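Side-chain contacts in BAT-2 beta-lactamase (Bacillus atrophaeus, PDB 6W5G), which probably hydrolyses beta-lactam antibiotics as a class D serine beta-lactamase, which uses a carboxylated lysine in its active site: residues T242-D245 and A250-N253; Y209-K214 and I254-L259. All coordinates share one frame; numbering follows the deposited sequence.

Contact 1 (T242-D245 and A250-N253)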
loop_
_atom_site.group_PDB
_atom_site.type_symbol
_atom_site.label_atom_id
_atom_site.label_comp_id
_atom_site.label_asym_id
_atom_site.label_seq_id
_atom_site.Cartn_x
_atom_site.Cartn_y
_atom_site.Cartn_z
ATOM N N THR A 242 -0.311 8.892 -0.211
ATOM C CA THR A 242 -0.442 9.794 -1.346
ATOM C C THR A 242 -1.366 9.141 -2.359
ATOM O O THR A 242 -1.240 7.943 -2.633
ATOM C CB THR A 242 0.922 10.073 -1.967
ATOM O OG1 THR A 242 1.740 10.737 -0.998
ATOM C CG2 THR A 242 0.777 10.960 -3.197
ATOM N N ASN A 243 -2.300 9.925 -2.901
ATOM C CA ASN A 243 -3.268 9.442 -3.876
ATOM C C ASN A 243 -3.455 10.577 -4.871
ATOM O O ASN A 243 -3.666 11.719 -4.464
ATOM C CB ASN A 243 -4.580 9.075 -3.156
ATOM C CG ASN A 243 -5.767 8.957 -4.091
ATOM O OD1 ASN A 243 -6.527 9.904 -4.253
ATOM N ND2 ASN A 243 -5.968 7.775 -4.658
ATOM N N VAL A 244 -3.339 10.292 -6.166
ATOM C CA VAL A 244 -3.176 11.360 -7.149
ATOM C C VAL A 244 -3.675 10.870 -8.500
ATOM O O VAL A 244 -3.744 9.666 -8.757
ATOM C CB VAL A 244 -1.691 11.812 -7.206
ATOM C CG1 VAL A 244 -0.792 10.668 -7.720
ATOM C CG2 VAL A 244 -1.519 13.091 -8.028
ATOM N N ASP A 245 -4.020 11.818 -9.377
ATOM C CA ASP A 245 -4.460 11.518 -10.737
ATOM C C ASP A 245 -3.276 11.287 -11.672
ATOM O O ASP A 245 -3.174 11.907 -12.737
ATOM C CB ASP A 245 -5.411 12.605 -11.254
ATOM C CG ASP A 245 -4.729 13.965 -11.457
ATOM O OD1 ASP A 245 -3.687 14.230 -10.823
ATOM O OD2 ASP A 245 -5.257 14.776 -12.257
ATOM N N ALA A 250 4.505 8.256 -9.847
ATOM C CA ALA A 250 4.360 9.672 -9.521
ATOM C C ALA A 250 3.953 9.858 -8.065
ATOM O O ALA A 250 4.466 10.749 -7.376
ATOM C CB ALA A 250 3.337 10.322 -10.446
ATOM N N ALA A 251 3.026 9.028 -7.582
ATOM C CA ALA A 251 2.605 9.123 -6.186
ATOM C C ALA A 251 3.775 8.881 -5.244
ATOM O O ALA A 251 3.917 9.568 -4.222
ATOM C CB ALA A 251 1.490 8.110 -5.914
ATOM N N LYS A 252 4.619 7.902 -5.570
ATOM C CA LYS A 252 5.770 7.615 -4.728
ATOM C C LYS A 252 6.760 8.770 -4.753
ATOM O O LYS A 252 7.298 9.157 -3.707
ATOM C CB LYS A 252 6.436 6.311 -5.174
ATOM C CG LYS A 252 7.654 5.942 -4.337
ATOM C CD LYS A 252 8.280 4.642 -4.786
ATOM C CE LYS A 252 9.642 4.473 -4.121
ATOM N NZ LYS A 252 10.322 3.200 -4.487
ATOM N N ASN A 253 7.007 9.339 -5.940
ATOM C CA ASN A 253 7.975 10.426 -6.056
ATOM C C ASN A 253 7.494 11.678 -5.331
ATOM O O ASN A 253 8.296 12.390 -4.717
ATOM C CB ASN A 253 8.257 10.719 -7.532
ATOM C CG ASN A 253 9.036 9.605 -8.212
ATOM O OD1 ASN A 253 9.633 8.751 -7.550
ATOM N ND2 ASN A 253 9.034 9.608 -9.543
#
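The end of strand 236-244 runs close past the start of helix 248-261, with Thr242 CA only 5.8 Å from Ala251 CA, and alternate residues of the strand, Thr242 and Val244, direct their CB atoms at the helix. Within 250-253 both side chains meet Ala251, its short side chain allowing the close approach. Val244 CG1, held between its own backbone N and carbonyl carbon (chi1 65°), comes within 3.9 Å of Ala251 CB. Thr242 CG2 approaches the same methyl at 4.0 Å and also lies 3.6 Å from Ala251 O, a van der Waals contact with the carbonyl. The Thr242 hydroxyl is turned elsewhere: OG1 is hydrogen-bonded to Thr255 OG1, which is also bonded to Ala251 O one helical turn earlier. Asn243 faces the other side of the sheet, where its OD1 is gripped by Arg67 and Gln72. The pairing joins the last strand to the C-terminal helix that follows it, the helix that lies on the central sheet in penicillin-recognising serine enzymes. The contact thus couples methyl packing with a buried hydroxyl pair, in which Thr242 of the sheet has its partner in Thr255 of the helix.

Contact 2 (Y209-K214 and I254-L259). With EDO (1,2-ethanediol), chain C; EDO (1,2-ethanediol), chain E.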
loop_
_atom_site.group_PDB
_atom_site.type_symbol
_atom_site.label_atom_id
_atom_site.label_comp_id
_atom_site.label_asym_id
_atom_site.label_seq_id
_atom_site.Cartn_x
_atom_site.Cartn_y
_atom_site.Cartn_z
ATOM N N TYR A 209 17.187 6.052 8.197
ATOM C CA TYR A 209 15.745 5.917 8.052
ATOM C C TYR A 209 15.473 4.610 7.326
ATOM O O TYR A 209 16.341 4.071 6.633
ATOM C CB TYR A 209 15.146 7.088 7.250
ATOM C CG TYR A 209 15.499 7.006 5.784
ATOM C CD1 TYR A 209 16.730 7.459 5.317
ATOM C CD2 TYR A 209 14.620 6.434 4.869
ATOM C CE1 TYR A 209 17.062 7.355 3.984
ATOM C CE2 TYR A 209 14.941 6.331 3.541
ATOM C CZ TYR A 209 16.168 6.784 3.100
ATOM O OH TYR A 209 16.489 6.678 1.773
ATOM N N THR A 210 14.245 4.124 7.469
ATOM C CA THR A 210 13.742 3.030 6.648
ATOM C C THR A 210 12.396 3.450 6.080
ATOM O O THR A 210 11.506 3.869 6.834
ATOM C CB THR A 210 13.607 1.727 7.457
ATOM O OG1 THR A 210 14.868 1.412 8.065
ATOM C CG2 THR A 210 13.205 0.591 6.559
ATOM N N LEU A 211 12.263 3.367 4.754
ATOM C CA LEU A 211 11.037 3.731 4.050
ATOM C C LEU A 211 10.281 2.464 3.674
ATOM O O LEU A 211 10.833 1.585 3.003
ATOM C CB LEU A 211 11.363 4.539 2.793
ATOM C CG LEU A 211 10.149 4.914 1.933
ATOM C CD1 LEU A 211 9.255 5.937 2.653
ATOM C CD2 LEU A 211 10.612 5.441 0.576
ATOM N N TYR A 212 9.027 2.373 4.114
ATOM C CA TYR A 212 8.140 1.263 3.800
ATOM C C TYR A 212 7.000 1.780 2.941
ATOM O O TYR A 212 6.444 2.844 3.223
ATOM C CB TYR A 212 7.510 0.721 5.086
ATOM C CG TYR A 212 8.456 0.155 6.126
ATOM C CD1 TYR A 212 9.217 0.988 6.939
ATOM C CD2 TYR A 212 8.536 -1.216 6.338
ATOM C CE1 TYR A 212 10.048 0.470 7.921
ATOM C CE2 TYR A 212 9.374 -1.749 7.316
ATOM C CZ TYR A 212 10.127 -0.901 8.098
ATOM O OH TYR A 212 10.942 -1.434 9.067
ATOM N N GLY A 213 6.613 1.036 1.919
ATOM C CA GLY A 213 5.490 1.503 1.129
ATOM C C GLY A 213 5.062 0.533 0.051
ATOM O O GLY A 213 5.798 -0.387 -0.328
ATOM N N LYS A 214 3.845 0.764 -0.441
ATOM C CA LYS A 214 3.299 0.003 -1.550
ATOM C C LYS A 214 2.662 0.965 -2.545
ATOM O O LYS A 214 1.820 1.788 -2.168
ATOM C CB LYS A 214 2.253 -0.995 -1.054
ATOM C CG LYS A 214 1.680 -1.852 -2.170
ATOM C CD LYS A 214 2.669 -2.957 -2.559
ATOM C CE LYS A 214 2.484 -3.426 -3.997
ATOM N NZ LYS A 214 2.861 -2.425 -5.039
ATOM N N ILE A 254 6.190 11.965 -5.391
ATOM C CA ILE A 254 5.635 13.054 -4.589
ATOM C C ILE A 254 5.904 12.796 -3.115
ATOM O O ILE A 254 6.338 13.693 -2.378
ATOM C CB ILE A 254 4.127 13.211 -4.865
ATOM C CG1 ILE A 254 3.887 13.780 -6.262
ATOM C CG2 ILE A 254 3.471 14.096 -3.799
ATOM C CD1 ILE A 254 2.472 13.621 -6.751
ATOM N N THR A 255 5.669 11.553 -2.669
ATOM C CA THR A 255 5.844 11.205 -1.262
ATOM C C THR A 255 7.289 11.384 -0.833
ATOM O O THR A 255 7.571 12.031 0.185
ATOM C CB THR A 255 5.418 9.760 -1.009
ATOM O OG1 THR A 255 4.080 9.557 -1.468
ATOM C CG2 THR A 255 5.466 9.465 0.484
ATOM N N THR A 256 8.224 10.812 -1.596
ATOM C CA THR A 256 9.623 10.928 -1.195
ATOM C C THR A 256 10.110 12.372 -1.264
ATOM O O THR A 256 10.921 12.776 -0.428
ATOM C CB THR A 256 10.524 9.950 -1.962
ATOM O OG1 THR A 256 10.426 10.177 -3.378
ATOM C CG2 THR A 256 10.112 8.517 -1.648
ATOM N N ASP A 257 9.615 13.164 -2.225
ATOM C CA ASP A 257 9.973 14.582 -2.263
ATOM C C ASP A 257 9.547 15.283 -0.976
ATOM O O ASP A 257 10.304 16.083 -0.413
ATOM C CB ASP A 257 9.326 15.273 -3.470
ATOM C CG ASP A 257 10.088 15.032 -4.773
ATOM O OD1 ASP A 257 11.204 14.468 -4.730
ATOM O OD2 ASP A 257 9.563 15.404 -5.852
ATOM N N ILE A 258 8.338 14.986 -0.489
ATOM C CA ILE A 258 7.854 15.599 0.748
ATOM C C ILE A 258 8.691 15.132 1.934
ATOM O O ILE A 258 9.100 15.935 2.782
ATOM C CB ILE A 258 6.359 15.289 0.950
ATOM C CG1 ILE A 258 5.519 16.002 -0.111
ATOM C CG2 ILE A 258 5.916 15.699 2.356
ATOM C CD1 ILE A 258 4.106 15.435 -0.246
ATOM N N LEU A 259 8.944 13.821 2.021
ATOM C CA LEU A 259 9.701 13.297 3.158
ATOM C C LEU A 259 11.139 13.803 3.164
ATOM O O LEU A 259 11.720 14.003 4.239
ATOM C CB LEU A 259 9.662 11.769 3.167
ATOM C CG LEU A 259 8.267 11.148 3.317
ATOM C CD1 LEU A 259 8.347 9.630 3.198
ATOM C CD2 LEU A 259 7.605 11.542 4.632
HETATM C C1 EDO C . 15.615 -2.952 9.845
HETATM O O1 EDO C . 14.349 -3.439 10.309
HETATM C C2 EDO C . 15.393 -1.739 8.947
HETATM O O2 EDO C . 14.849 -0.661 9.716
HETATM C C1 EDO E . 1.741 -0.373 -9.081
HETATM O O1 EDO E . 2.404 -1.016 -7.994
HETATM C C2 EDO E . 2.215 1.068 -9.137
HETATM O O2 EDO E . 3.614 1.141 -9.438
#
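Leu211 extends toward the helix with CG opposite its backbone N (chi1 177°), and the turn at chi2 (69°) splits its two methyls between Thr256 and Leu259. CD2 meets Thr256 CG2 at 3.8 Å, the two side chains crossing at about a right angle; CD1 meets Leu259 CD1 at 3.8 Å on a slanting approach. At chi1 58° Thr256 has CG2 anti to the carbonyl carbon, facing Leu211, and OG1 between backbone N and carbonyl carbon, in weak hydrogen bonds with Lys252 O and Asn253 O. The backbones stay well apart, Leu211 CA lying 9.0 Å from Thr256 CA, so the contact is made by side-chain ends, and Phe240 of strand 236-244 touches both leucines. This is the C-terminal helix of the beta-lactamase fold resting on one face of the antiparallel sheet, here over the strand carrying the Lys-Thr-Gly motif of class D enzymes. On the other face, Tyr212 stacks with Phe230, and Thr210 OG1 is hydrogen-bonded to ethanediol O2 at 2.7 Å. Lys214, the lysine of that motif, curls its chain so that NZ is hydrogen-bonded to Ser124 OG and, weakly at 3.3 Å, to O1 of a second ethanediol.

Overall arrangement
Both contacts seat helix 248-261 on the same face of the antiparallel sheet, and their centres lie 11 Å apart. Contact 1 joins the start of the helix to the strand just before it, and falls inside the stretch of chain between the two segments of contact 2, which reaches strand 209-217. Besides the threonine hydroxyl pair, they meet where Val244 CG2 packs on Ile254 CD1 at 4.2 Å. Lys214 and Ser124 probably line the active site, as in class D enzymes. Lys214 NZ, beside an ethanediol probably from the crystallisation liquor, is 12.4 Å from Leu211 CD2 and 10.7 Å from Ala251 CB. The strand of contact 2 thus probably links the helix-covered face to the catalytic cleft.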